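Local coordinates for protein transmembrane oligosaccharyl transferase (Archaeoglobus fulgidus, PDB 3WAJ) that is a membrane-embedded oligosaccharyl transferase of the STT3/AglB family, joining an N-terminal transmembrane part of the GT-C clan to a globular C-terminal part, at residues Ala703-Tyr708 with Val712-Glu717; Gln722-Glu727 with Glu744-Tyr749. All coordinates share one frame; numbering follows the deposited sequence.

Contact 1: Ala703-Tyr708 with Val712-Glu717; sequences AEWKSY and VNLNNE
Val712 faces helix 703-708 with both methyls and fills the hollow between the Trp705 indole rim and the CB and carbonyl of Tyr708, in the helix-loop-helix connection from helix 703-708 to helix 717-732 in the C-terminal globular part of the transferase. Its chi1 of 165° decides which methyl goes where: CG1, anti to the backbone N, lies at the rim of the indole, 4.3 Å from Trp705 CZ3, while CG2, beside that N, lies 4.4 Å from Tyr708 CB. Leu714 adds a second bump to the same rim, its CD2 coming 3.9 Å from Trp705 CE3. Both aliphatic groups thus meet the indole edge-on, near its plane. One face carries the rim of the Tyr708 ring, whose CD2 stands 3.4 Å above the plane, over the indole centre. Beyond the two segments, Val720, Thr723 and Ala724 of helix 717-732 also pack on Trp705, and its NE1 is hydrogen-bonded to Thr742 OG1. The loop contains a type I turn from Asn713 to Asn716, and Asn716 serves as N-cap of the next helix, with OD1 taking the Gln719 N-H. At the end of helix 703-708, Val712 N gives Tyr708 O a weak bond of 2.9 Å, bent to 128° at the hydrogen.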
ATOM      1  N   ALA A 703      -1.592  18.627  13.211  1.00 39.20           N
ATOM      2  CA  ALA A 703      -1.098  19.942  12.815  1.00 37.33           C
ATOM      3  C   ALA A 703      -2.033  21.129  13.137  1.00 38.88           C
ATOM      4  O   ALA A 703      -1.594  22.140  13.687  1.00 42.17           O
ATOM      5  CB  ALA A 703      -0.742  19.936  11.324  1.00 29.67           C
ATOM      6  N   GLU A 704      -3.306  21.003  12.775  1.00 39.11           N
ATOM      7  CA  GLU A 704      -4.243  22.116  12.877  1.00 39.62           C
ATOM      8  C   GLU A 704      -4.437  22.552  14.316  1.00 39.83           C
ATOM      9  O   GLU A 704      -4.606  23.742  14.585  1.00 46.37           O
ATOM     10  CB  GLU A 704      -5.586  21.786  12.207  1.00 45.79           C
ATOM     11  CG  GLU A 704      -6.410  20.726  12.944  1.00 65.82           C
ATOM     12  CD  GLU A 704      -6.058  19.261  12.583  1.00 64.95           C
ATOM     13  OE1 GLU A 704      -5.158  19.018  11.712  1.00 64.47           O
ATOM     14  OE2 GLU A 704      -6.717  18.364  13.184  1.00 47.55           O
ATOM     15  N   TRP A 705      -4.374  21.602  15.246  1.00 39.73           N
ATOM     16  CA  TRP A 705      -4.531  21.920  16.663  1.00 39.64           C
ATOM     17  C   TRP A 705      -3.234  22.425  17.295  1.00 43.67           C
ATOM     18  O   TRP A 705      -3.245  23.237  18.229  1.00 44.88           O
ATOM     19  CB  TRP A 705      -5.170  20.748  17.425  1.00 33.47           C
ATOM     20  CG  TRP A 705      -6.667  20.766  17.241  1.00 35.77           C
ATOM     21  CD1 TRP A 705      -7.393  20.086  16.298  1.00 37.20           C
ATOM     22  CD2 TRP A 705      -7.610  21.556  17.977  1.00 35.68           C
ATOM     23  NE1 TRP A 705      -8.731  20.391  16.414  1.00 36.07           N
ATOM     24  CE2 TRP A 705      -8.893  21.292  17.435  1.00 37.88           C
ATOM     25  CE3 TRP A 705      -7.497  22.462  19.038  1.00 34.22           C
ATOM     26  CZ2 TRP A 705     -10.062  21.906  17.928  1.00 39.28           C
ATOM     27  CZ3 TRP A 705      -8.651  23.067  19.531  1.00 33.08           C
ATOM     28  CH2 TRP A 705      -9.920  22.783  18.976  1.00 39.00           C
ATOM     29  N   LYS A 706      -2.109  21.969  16.762  1.00 45.22           N
ATOM     30  CA  LYS A 706      -0.823  22.508  17.182  1.00 44.84           C
ATOM     31  C   LYS A 706      -0.863  23.997  16.850  1.00 42.60           C
ATOM     32  O   LYS A 706      -0.529  24.860  17.668  1.00 45.12           O
ATOM     33  CB  LYS A 706       0.307  21.798  16.433  1.00 42.24           C
ATOM     34  CG  LYS A 706       1.695  22.364  16.685  1.00 52.12           C
ATOM     35  CD  LYS A 706       2.210  22.030  18.071  1.00 60.25           C
ATOM     36  CE  LYS A 706       3.694  22.345  18.173  1.00 65.40           C
ATOM     37  NZ  LYS A 706       4.265  22.077  19.525  1.00 68.21           N
ATOM     38  N   SER A 707      -1.348  24.280  15.648  1.00 31.71           N
ATOM     39  CA  SER A 707      -1.483  25.636  15.137  1.00 36.60           C
ATOM     40  C   SER A 707      -2.521  26.469  15.915  1.00 42.14           C
ATOM     41  O   SER A 707      -2.252  27.618  16.268  1.00 47.47           O
ATOM     42  CB  SER A 707      -1.799  25.570  13.640  1.00 39.38           C
ATOM     43  OG  SER A 707      -2.326  26.791  13.189  1.00 53.06           O
ATOM     44  N   TYR A 708      -3.684  25.888  16.206  1.00 43.13           N
ATOM     45  CA  TYR A 708      -4.684  26.568  17.037  1.00 45.57           C
ATOM     46  C   TYR A 708      -4.149  26.969  18.410  1.00 45.62           C
ATOM     47  O   TYR A 708      -4.528  28.002  18.940  1.00 41.00           O
ATOM     48  CB  TYR A 708      -5.905  25.678  17.280  1.00 40.23           C
ATOM     49  CG  TYR A 708      -6.809  25.473  16.097  1.00 36.55           C
ATOM     50  CD1 TYR A 708      -6.881  26.404  15.081  1.00 28.28           C
ATOM     51  CD2 TYR A 708      -7.600  24.338  16.008  1.00 35.18           C
ATOM     52  CE1 TYR A 708      -7.726  26.211  13.995  1.00 35.78           C
ATOM     53  CE2 TYR A 708      -8.436  24.130  14.933  1.00 34.35           C
ATOM     54  CZ  TYR A 708      -8.499  25.063  13.928  1.00 40.41           C
ATOM     55  OH  TYR A 708      -9.340  24.837  12.858  1.00 45.83           O
ATOM     56  N   VAL A 712      -5.343  29.239  21.413  1.00 45.72           N
ATOM     57  CA  VAL A 712      -6.345  28.505  22.163  1.00 43.43           C
ATOM     58  C   VAL A 712      -5.651  27.802  23.302  1.00 46.03           C
ATOM     59  O   VAL A 712      -4.598  27.194  23.109  1.00 45.53           O
ATOM     60  CB  VAL A 712      -7.086  27.482  21.270  1.00 38.65           C
ATOM     61  CG1 VAL A 712      -7.866  26.472  22.121  1.00 33.30           C
ATOM     62  CG2 VAL A 712      -8.001  28.199  20.269  1.00 29.61           C
ATOM     63  N   ASN A 713      -6.208  27.918  24.503  1.00 45.99           N
ATOM     64  CA  ASN A 713      -5.699  27.145  25.623  1.00 45.70           C
ATOM     65  C   ASN A 713      -6.312  25.734  25.595  1.00 51.30           C
ATOM     66  O   ASN A 713      -7.516  25.558  25.819  1.00 52.43           O
ATOM     67  CB  ASN A 713      -6.025  27.841  26.934  1.00 42.26           C
ATOM     68  CG  ASN A 713      -5.502  27.084  28.139  1.00 50.54           C
ATOM     69  OD1 ASN A 713      -4.606  26.249  28.019  1.00 56.82           O
ATOM     70  ND2 ASN A 713      -6.061  27.370  29.306  1.00 54.88           N
ATOM     71  N   LEU A 714      -5.486  24.728  25.334  1.00 47.10           N
ATOM     72  CA  LEU A 714      -5.990  23.373  25.151  1.00 44.82           C
ATOM     73  C   LEU A 714      -6.548  22.783  26.442  1.00 47.90           C
ATOM     74  O   LEU A 714      -7.171  21.726  26.423  1.00 46.51           O
ATOM     75  CB  LEU A 714      -4.910  22.472  24.549  1.00 40.78           C
ATOM     76  CG  LEU A 714      -4.324  22.994  23.237  1.00 42.68           C
ATOM     77  CD1 LEU A 714      -3.300  22.020  22.692  1.00 44.34           C
ATOM     78  CD2 LEU A 714      -5.429  23.261  22.215  1.00 39.38           C
ATOM     79  N   ASN A 715      -6.336  23.480  27.557  1.00 54.86           N
ATOM     80  CA  ASN A 715      -6.864  23.051  28.854  1.00 55.54           C
ATOM     81  C   ASN A 715      -8.239  23.636  29.144  1.00 49.61           C
ATOM     82  O   ASN A 715      -8.905  23.253  30.116  1.00 40.64           O
ATOM     83  CB  ASN A 715      -5.895  23.422  29.977  1.00 55.85           C
ATOM     84  CG  ASN A 715      -4.796  22.421  30.128  1.00 58.48           C
ATOM     85  OD1 ASN A 715      -5.035  21.216  30.056  1.00 61.31           O
ATOM     86  ND2 ASN A 715      -3.573  22.904  30.323  1.00 63.23           N
ATOM     87  N   ASN A 716      -8.647  24.567  28.289  1.00 44.92           N
ATOM     88  CA  ASN A 716      -9.956  25.187  28.362  1.00 34.73           C
ATOM     89  C   ASN A 716     -10.933  24.480  27.420  1.00 39.32           C
ATOM     90  O   ASN A 716     -10.918  24.707  26.201  1.00 44.52           O
ATOM     91  CB  ASN A 716      -9.818  26.649  27.959  1.00 41.97           C
ATOM     92  CG  ASN A 716     -11.074  27.448  28.210  1.00 47.09           C
ATOM     93  OD1 ASN A 716     -12.201  26.971  28.016  1.00 45.55           O
ATOM     94  ND2 ASN A 716     -10.885  28.690  28.642  1.00 50.93           N
ATOM     95  N   GLU A 717     -11.787  23.634  27.987  1.00 35.25           N
ATOM     96  CA  GLU A 717     -12.746  22.862  27.209  1.00 34.12           C
ATOM     97  C   GLU A 717     -13.682  23.733  26.378  1.00 34.78           C
ATOM     98  O   GLU A 717     -14.007  23.390  25.232  1.00 38.38           O
ATOM     99  CB  GLU A 717     -13.538  21.905  28.121  1.00 36.38           C
ATOM    100  CG  GLU A 717     -12.662  20.920  28.885  1.00 41.85           C
ATOM    101  CD  GLU A 717     -13.451  19.805  29.568  1.00 52.05           C
ATOM    102  OE1 GLU A 717     -13.244  19.593  30.776  1.00 62.22           O
ATOM    103  OE2 GLU A 717     -14.252  19.118  28.900  1.00 54.57           O
TER

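Contact 2: Gln722-Glu727 with Glu744-Tyr749; sequences QTALYE and EVLYKY
Ala724 turns its methyl straight onto helix 740-755, where two longer side chains receive it, in a buried and wholly apolar helix-helix crossing. Its CB is 3.6 Å from Val745 CG1 and, less closely, 4.4 Å from Leu746 CD2. The two backbones come nearest here, with the CA of Ala724 6.8 Å from the CA of Val745, consistent with the small methyl between them. The segment axes approach to 9.8 Å and run at 114° to each other, so the helices meet over a short patch, not along a shared groove. Next in sequence to Ala724 and Val745, Leu725 and Leu746 reach in from the flanks: each has CG anti to its carbonyl carbon (chi1 -70° and -64°), and the CD2 methyls meet end to end at 3.6 Å, with the side chains slanting across one another. No hydrogen bond joins the two segments. Away from this patch, Lys748 NZ forms a salt bridge of 2.9 Å to Glu744 OE1, one helical turn earlier, meeting the carboxylate from above its plane; the same NZ is also hydrogen-bonded to Ala766 O, and the same OE1 to Ser768 OG. Val745 also packs on Trp705 of helix 703-708 and on Val720, and Leu746 on Ala728. Helix 678-684 touches Glu744 and Lys748, and the ring of Tyr749 meets that of Phe641 in strand 640-643.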
ATOM      1  N   GLN A 722     -15.632  25.561  21.230  1.00 35.59           N
ATOM      2  CA  GLN A 722     -16.109  26.631  20.352  1.00 35.22           C
ATOM      3  C   GLN A 722     -15.262  26.791  19.106  1.00 32.28           C
ATOM      4  O   GLN A 722     -15.772  27.138  18.046  1.00 33.25           O
ATOM      5  CB  GLN A 722     -16.202  27.969  21.105  1.00 37.27           C
ATOM      6  CG  GLN A 722     -17.111  27.930  22.325  1.00 39.46           C
ATOM      7  CD  GLN A 722     -18.418  27.163  22.081  1.00 38.55           C
ATOM      8  OE1 GLN A 722     -19.019  27.227  20.990  1.00 40.64           O
ATOM      9  NE2 GLN A 722     -18.869  26.448  23.106  1.00 32.26           N
ATOM     10  N   THR A 723     -13.961  26.553  19.244  1.00 30.31           N
ATOM     11  CA  THR A 723     -13.068  26.521  18.090  1.00 34.40           C
ATOM     12  C   THR A 723     -13.440  25.381  17.129  1.00 38.40           C
ATOM     13  O   THR A 723     -13.609  25.586  15.917  1.00 41.92           O
ATOM     14  CB  THR A 723     -11.618  26.363  18.540  1.00 38.68           C
ATOM     15  OG1 THR A 723     -11.239  27.517  19.314  1.00 40.55           O
ATOM     16  CG2 THR A 723     -10.696  26.210  17.334  1.00 33.27           C
ATOM     17  N   ALA A 724     -13.587  24.179  17.684  1.00 38.34           N
ATOM     18  CA  ALA A 724     -13.948  22.999  16.904  1.00 35.16           C
ATOM     19  C   ALA A 724     -15.281  23.168  16.136  1.00 34.41           C
ATOM     20  O   ALA A 724     -15.336  22.959  14.925  1.00 33.09           O
ATOM     21  CB  ALA A 724     -13.978  21.791  17.800  1.00 35.27           C
ATOM     22  N   LEU A 725     -16.348  23.553  16.827  1.00 34.58           N
ATOM     23  CA  LEU A 725     -17.634  23.781  16.154  1.00 32.62           C
ATOM     24  C   LEU A 725     -17.542  24.833  15.058  1.00 33.73           C
ATOM     25  O   LEU A 725     -18.112  24.670  13.985  1.00 35.60           O
ATOM     26  CB  LEU A 725     -18.706  24.186  17.157  1.00 30.86           C
ATOM     27  CG  LEU A 725     -19.144  23.072  18.093  1.00 34.34           C
ATOM     28  CD1 LEU A 725     -20.148  23.607  19.101  1.00 35.40           C
ATOM     29  CD2 LEU A 725     -19.752  21.933  17.273  1.00 34.46           C
ATOM     30  N   TYR A 726     -16.822  25.914  15.319  1.00 32.45           N
ATOM     31  CA  TYR A 726     -16.640  26.940  14.302  1.00 30.67           C
ATOM     32  C   TYR A 726     -15.974  26.364  13.057  1.00 33.33           C
ATOM     33  O   TYR A 726     -16.428  26.606  11.937  1.00 35.35           O
ATOM     34  CB  TYR A 726     -15.803  28.101  14.852  1.00 37.65           C
ATOM     35  CG  TYR A 726     -15.680  29.248  13.886  1.00 41.92           C
ATOM     36  CD1 TYR A 726     -16.645  30.238  13.833  1.00 48.36           C
ATOM     37  CD2 TYR A 726     -14.602  29.340  13.018  1.00 48.95           C
ATOM     38  CE1 TYR A 726     -16.533  31.311  12.950  1.00 48.01           C
ATOM     39  CE2 TYR A 726     -14.486  30.403  12.129  1.00 50.30           C
ATOM     40  CZ  TYR A 726     -15.454  31.383  12.104  1.00 47.46           C
ATOM     41  OH  TYR A 726     -15.343  32.436  11.223  1.00 53.15           O
ATOM     42  N   GLU A 727     -14.891  25.611  13.249  1.00 33.45           N
ATOM     43  CA  GLU A 727     -14.210  24.971  12.118  1.00 32.61           C
ATOM     44  C   GLU A 727     -15.176  24.068  11.360  1.00 32.01           C
ATOM     45  O   GLU A 727     -15.195  24.047  10.125  1.00 36.78           O
ATOM     46  CB  GLU A 727     -13.015  24.137  12.598  1.00 38.28           C
ATOM     47  CG  GLU A 727     -12.190  23.520  11.465  1.00 41.98           C
ATOM     48  CD  GLU A 727     -11.392  22.278  11.891  1.00 46.84           C
ATOM     49  OE1 GLU A 727     -11.746  21.168  11.430  1.00 45.97           O
ATOM     50  OE2 GLU A 727     -10.412  22.411  12.676  1.00 41.47           O
ATOM     51  N   GLU A 744     -12.132  14.402  16.546  1.00 30.58           N
ATOM     52  CA  GLU A 744     -11.953  13.766  17.853  1.00 34.92           C
ATOM     53  C   GLU A 744     -12.597  14.629  18.960  1.00 39.62           C
ATOM     54  O   GLU A 744     -13.284  14.110  19.852  1.00 35.06           O
ATOM     55  CB  GLU A 744     -10.462  13.551  18.135  1.00 30.27           C
ATOM     56  CG  GLU A 744     -10.137  13.329  19.607  1.00 35.30           C
ATOM     57  CD  GLU A 744      -8.640  13.129  19.853  1.00 46.03           C
ATOM     58  OE1 GLU A 744      -8.104  13.691  20.839  1.00 45.62           O
ATOM     59  OE2 GLU A 744      -8.000  12.398  19.060  1.00 46.95           O
ATOM     60  N   VAL A 745     -12.373  15.944  18.886  1.00 30.04           N
ATOM     61  CA  VAL A 745     -13.005  16.878  19.819  1.00 37.19           C
ATOM     62  C   VAL A 745     -14.518  16.708  19.765  1.00 32.01           C
ATOM     63  O   VAL A 745     -15.168  16.590  20.795  1.00 28.59           O
ATOM     64  CB  VAL A 745     -12.605  18.359  19.551  1.00 26.65           C
ATOM     65  CG1 VAL A 745     -13.481  19.290  20.341  1.00 25.14           C
ATOM     66  CG2 VAL A 745     -11.138  18.596  19.932  1.00 27.88           C
ATOM     67  N   LEU A 746     -15.075  16.659  18.561  1.00 28.57           N
ATOM     68  CA  LEU A 746     -16.514  16.473  18.431  1.00 33.65           C
ATOM     69  C   LEU A 746     -16.997  15.094  18.936  1.00 35.51           C
ATOM     70  O   LEU A 746     -18.054  14.990  19.569  1.00 38.97           O
ATOM     71  CB  LEU A 746     -16.960  16.749  16.994  1.00 34.58           C
ATOM     72  CG  LEU A 746     -16.746  18.201  16.543  1.00 35.46           C
ATOM     73  CD1 LEU A 746     -17.228  18.422  15.099  1.00 31.95           C
ATOM     74  CD2 LEU A 746     -17.444  19.157  17.502  1.00 29.51           C
ATOM     75  N   TYR A 747     -16.229  14.045  18.659  1.00 32.00           N
ATOM     76  CA  TYR A 747     -16.542  12.710  19.164  1.00 27.93           C
ATOM     77  C   TYR A 747     -16.672  12.747  20.678  1.00 30.06           C
ATOM     78  O   TYR A 747     -17.606  12.170  21.242  1.00 30.58           O
ATOM     79  CB  TYR A 747     -15.405  11.746  18.833  1.00 34.00           C
ATOM     80  CG  TYR A 747     -15.424  11.173  17.449  1.00 32.04           C
ATOM     81  CD1 TYR A 747     -16.193  11.737  16.449  1.00 28.17           C
ATOM     82  CD2 TYR A 747     -14.685  10.042  17.150  1.00 31.94           C
ATOM     83  CE1 TYR A 747     -16.217  11.189  15.173  1.00 30.87           C
ATOM     84  CE2 TYR A 747     -14.706   9.479  15.880  1.00 31.79           C
ATOM     85  CZ  TYR A 747     -15.470  10.059  14.896  1.00 31.40           C
ATOM     86  OH  TYR A 747     -15.472   9.512  13.625  1.00 31.45           O
ATOM     87  N   LYS A 748     -15.713  13.412  21.328  1.00 29.95           N
ATOM     88  CA  LYS A 748     -15.691  13.528  22.785  1.00 31.89           C
ATOM     89  C   LYS A 748     -16.866  14.336  23.286  1.00 31.88           C
ATOM     90  O   LYS A 748     -17.497  13.985  24.289  1.00 35.62           O
ATOM     91  CB  LYS A 748     -14.387  14.185  23.259  1.00 25.24           C
ATOM     92  CG  LYS A 748     -13.180  13.333  23.025  1.00 32.83           C
ATOM     93  CD  LYS A 748     -11.894  14.005  23.494  1.00 35.86           C
ATOM     94  CE  LYS A 748     -10.752  12.994  23.408  1.00 33.60           C
ATOM     95  NZ  LYS A 748      -9.406  13.603  23.464  1.00 31.48           N
ATOM     96  N   TYR A 749     -17.144  15.435  22.594  1.00 32.07           N
ATOM     97  CA  TYR A 749     -18.316  16.267  22.903  1.00 35.13           C
ATOM     98  C   TYR A 749     -19.604  15.444  22.823  1.00 36.14           C
ATOM     99  O   TYR A 749     -20.380  15.425  23.775  1.00 38.44           O
ATOM    100  CB  TYR A 749     -18.378  17.465  21.954  1.00 26.34           C
ATOM    101  CG  TYR A 749     -19.640  18.296  22.082  1.00 34.68           C
ATOM    102  CD1 TYR A 749     -19.915  19.024  23.245  1.00 34.99           C
ATOM    103  CD2 TYR A 749     -20.537  18.389  21.019  1.00 33.16           C
ATOM    104  CE1 TYR A 749     -21.068  19.791  23.350  1.00 38.25           C
ATOM    105  CE2 TYR A 749     -21.688  19.151  21.105  1.00 37.95           C
ATOM    106  CZ  TYR A 749     -21.956  19.853  22.271  1.00 44.11           C
ATOM    107  OH  TYR A 749     -23.102  20.616  22.330  1.00 42.44           O
TER

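How the contacts relate
Followed from the N terminus, the chain makes contact 1 first: helix 703-708 and segment 712-717 close a tight loop of three residues, and helix 717-732 begins at the last residue of that segment. That helix then supplies the first half of contact 2, whose partner in helix 740-755 closes a wider loop of 16 residues, more than half of them helical. The two contacts stand in series, neither nesting nor crossing, with centres about 11 Å apart. They also touch: Tyr708 OH lies 2.7 Å from Glu727 OE2, a probable hydrogen bond, and Val712 CG2 packs against Thr723 OG1. Together they bind three successive helices into one cluster.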